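Local coordinates for racemase, putative (Roseobacter denitrificans, PDB 3TCS), which is a putative magnesium-dependent enzyme of the mandelate racemase family, perhaps a hydro-lyase, seen here with magnesium and D-alanine bound, at residues B[219-223]-B[248-252]. Residues are numbered along the deposited sequence; the frame is centred on the assembly and turned at random.
Sequences GHMLQ and ALDID. With MG (magnesium ion), chain K.
On the outside of the enolase-superfamily TIM barrel, helix 212-224 packs against the loop that leads from the next helix, 239-248, into strand 252-255, which helps to bind a peripheral magnesium ion through its first residue, Leu249. Leu249 points its side chain at the helix: its CD1 settles on the bare backbone of Gly219, 3.6 Å from CA, where a CB would collide with it, while its CD2 lies 3.8 Å from CD2 of the His220 ring, met obliquely. One turn on, Ile251 CD1 meets Leu222 CB at 3.8 Å. With CG1 anti to the backbone N (chi1 -175°), the extended isoleucine carries that methyl to the helix; Phe227 and Phe230 add to these apolar surroundings. Gln223 reaches between Leu249 and Ile251. Its CG rests 3.9 Å from Ile251 CB, and its chain, fully extended at CG (chi2 180°), brings the amide close to the backbone N atoms of Asp250 and Ile251. Were Gln223 an alanine, the flank of Ile251 that CG covers would probably lie open and the loop backbone would be likely to lose the amide beside it. Leu249 O binds magnesium directly at 2.0 Å, and Thr246 O, near the end of helix 239-248, binds it too, whereas Asp250 O and Ile251 O each accept a hydrogen bond from a metal-bound water. The same short loop thus presents apolar side chains to the helix and backbone oxygens to a hydrated cation, well away from the magnesium that accompanies D-alanine.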
ATOM      1  N   GLY B 219      -9.715 -18.186 -22.270  1.00 10.40           N
ATOM      2  CA  GLY B 219      -9.883 -19.377 -21.452  1.00  9.98           C
ATOM      3  C   GLY B 219     -10.313 -20.577 -22.277  1.00 10.37           C
ATOM      4  O   GLY B 219      -9.866 -21.702 -22.052  1.00  9.61           O
ATOM      5  N   HIS B 220     -11.193 -20.340 -23.240  1.00 11.20           N
ATOM      6  CA  HIS B 220     -11.668 -21.413 -24.105  1.00 12.77           C
ATOM      7  C   HIS B 220     -10.525 -21.978 -24.949  1.00 12.35           C
ATOM      8  O   HIS B 220     -10.453 -23.182 -25.179  1.00 11.62           O
ATOM      9  CB  HIS B 220     -12.804 -20.894 -24.987  1.00 15.60           C
ATOM     10  CG  HIS B 220     -14.067 -20.625 -24.229  1.00 18.91           C
ATOM     11  ND1 HIS B 220     -15.064 -19.798 -24.701  1.00 23.17           N
ATOM     12  CD2 HIS B 220     -14.499 -21.087 -23.031  1.00 20.76           C
ATOM     13  CE1 HIS B 220     -16.054 -19.760 -23.826  1.00 22.89           C
ATOM     14  NE2 HIS B 220     -15.737 -20.535 -22.803  1.00 21.31           N
ATOM     15  N   MET B 221      -9.626 -21.110 -25.401  1.00 12.10           N
ATOM     16  CA  MET B 221      -8.488 -21.573 -26.190  1.00 13.74           C
ATOM     17  C   MET B 221      -7.583 -22.434 -25.318  1.00 12.03           C
ATOM     18  O   MET B 221      -7.063 -23.453 -25.766  1.00 12.07           O
ATOM     19  CB  MET B 221      -7.678 -20.395 -26.732  1.00 15.83           C
ATOM     20  CG  MET B 221      -8.454 -19.462 -27.638  1.00 20.67           C
ATOM     21  SD  MET B 221      -7.342 -18.303 -28.464  1.00 29.84           S
ATOM     22  CE  MET B 221      -7.139 -17.058 -27.215  1.00 24.39           C
ATOM     23  N   LEU B 222      -7.388 -22.011 -24.072  1.00 11.22           N
ATOM     24  CA  LEU B 222      -6.545 -22.758 -23.142  1.00 10.03           C
ATOM     25  C   LEU B 222      -7.149 -24.138 -22.892  1.00 10.67           C
ATOM     26  O   LEU B 222      -6.452 -25.152 -22.944  1.00 11.50           O
ATOM     27  CB  LEU B 222      -6.408 -21.990 -21.819  1.00  8.90           C
ATOM     28  CG  LEU B 222      -5.670 -20.648 -21.909  1.00  9.43           C
ATOM     29  CD1 LEU B 222      -5.828 -19.879 -20.601  1.00  8.00           C
ATOM     30  CD2 LEU B 222      -4.196 -20.890 -22.228  1.00  7.67           C
ATOM     31  N   GLN B 223      -8.449 -24.181 -22.623  1.00 10.18           N
ATOM     32  CA  GLN B 223      -9.114 -25.458 -22.387  1.00 11.80           C
ATOM     33  C   GLN B 223      -9.030 -26.347 -23.630  1.00 12.09           C
ATOM     34  O   GLN B 223      -8.878 -27.562 -23.514  1.00 10.47           O
ATOM     35  CB  GLN B 223     -10.578 -25.231 -22.001  1.00 12.23           C
ATOM     36  CG  GLN B 223     -10.743 -24.368 -20.760  1.00 11.05           C
ATOM     37  CD  GLN B 223     -12.190 -24.140 -20.388  1.00 13.79           C
ATOM     38  OE1 GLN B 223     -13.095 -24.301 -21.216  1.00 15.82           O
ATOM     39  NE2 GLN B 223     -12.421 -23.747 -19.144  1.00  8.49           N
ATOM     40  N   ALA B 248     -17.067 -18.851 -15.044  1.00 14.10           N
ATOM     41  CA  ALA B 248     -17.371 -19.240 -16.421  1.00 13.44           C
ATOM     42  C   ALA B 248     -16.491 -20.347 -16.993  1.00 14.55           C
ATOM     43  O   ALA B 248     -16.941 -21.129 -17.833  1.00 13.92           O
ATOM     44  CB  ALA B 248     -17.294 -18.018 -17.330  1.00 14.14           C
ATOM     45  N   LEU B 249     -15.245 -20.415 -16.537  1.00 11.72           N
ATOM     46  CA  LEU B 249     -14.293 -21.399 -17.036  1.00 13.10           C
ATOM     47  C   LEU B 249     -14.117 -22.643 -16.180  1.00 13.58           C
ATOM     48  O   LEU B 249     -14.273 -22.600 -14.957  1.00 12.89           O
ATOM     49  CB  LEU B 249     -12.923 -20.745 -17.205  1.00 11.68           C
ATOM     50  CG  LEU B 249     -12.801 -19.608 -18.217  1.00 12.35           C
ATOM     51  CD1 LEU B 249     -11.369 -19.085 -18.198  1.00 11.65           C
ATOM     52  CD2 LEU B 249     -13.165 -20.117 -19.608  1.00 11.64           C
ATOM     53  N   ASP B 250     -13.786 -23.753 -16.837  1.00 14.14           N
ATOM     54  CA  ASP B 250     -13.539 -25.015 -16.149  1.00 14.63           C
ATOM     55  C   ASP B 250     -12.090 -25.019 -15.673  1.00 14.03           C
ATOM     56  O   ASP B 250     -11.789 -25.469 -14.571  1.00 13.25           O
ATOM     57  CB  ASP B 250     -13.759 -26.206 -17.087  1.00 18.56           C
ATOM     58  CG  ASP B 250     -15.220 -26.404 -17.452  1.00 25.27           C
ATOM     59  OD1 ASP B 250     -16.069 -26.385 -16.534  1.00 26.90           O
ATOM     60  OD2 ASP B 250     -15.517 -26.591 -18.653  1.00 28.70           O
ATOM     61  N   ILE B 251     -11.195 -24.521 -16.520  1.00 12.03           N
ATOM     62  CA  ILE B 251      -9.769 -24.467 -16.194  1.00 11.35           C
ATOM     63  C   ILE B 251      -9.566 -23.682 -14.897  1.00  9.47           C
ATOM     64  O   ILE B 251     -10.286 -22.723 -14.640  1.00 10.48           O
ATOM     65  CB  ILE B 251      -8.976 -23.800 -17.349  1.00 10.96           C
ATOM     66  CG1 ILE B 251      -7.474 -23.843 -17.061  1.00 11.07           C
ATOM     67  CG2 ILE B 251      -9.442 -22.366 -17.544  1.00 11.27           C
ATOM     68  CD1 ILE B 251      -6.628 -23.397 -18.244  1.00 10.14           C
ATOM     69  N   ASP B 252      -8.606 -24.097 -14.072  1.00  9.23           N
ATOM     70  CA  ASP B 252      -8.350 -23.393 -12.815  1.00 10.26           C
ATOM     71  C   ASP B 252      -7.895 -21.955 -13.081  1.00 10.65           C
ATOM     72  O   ASP B 252      -7.032 -21.718 -13.926  1.00 10.22           O
ATOM     73  CB  ASP B 252      -7.253 -24.091 -11.992  1.00  9.56           C
ATOM     74  CG  ASP B 252      -7.726 -25.371 -11.312  1.00 13.35           C
ATOM     75  OD1 ASP B 252      -8.942 -25.532 -11.062  1.00 12.97           O
ATOM     76  OD2 ASP B 252      -6.859 -26.212 -11.002  1.00 15.91           O
TER
HETATM   77 MG    MG K 369     -14.326 -22.314 -12.929  1.00 14.56          MG
HETATM   78  O   HOH W   1     -13.790 -24.492 -12.675  1.00 15.39           O
HETATM   79  O   HOH W   2     -12.153 -22.002 -12.890  1.00 13.23           O
HETATM   80  O   HOH W   3     -14.220 -22.325 -10.787  1.00 12.91           O
HETATM   81  O   HOH W   4     -16.286 -22.828 -12.878  1.00 11.64           O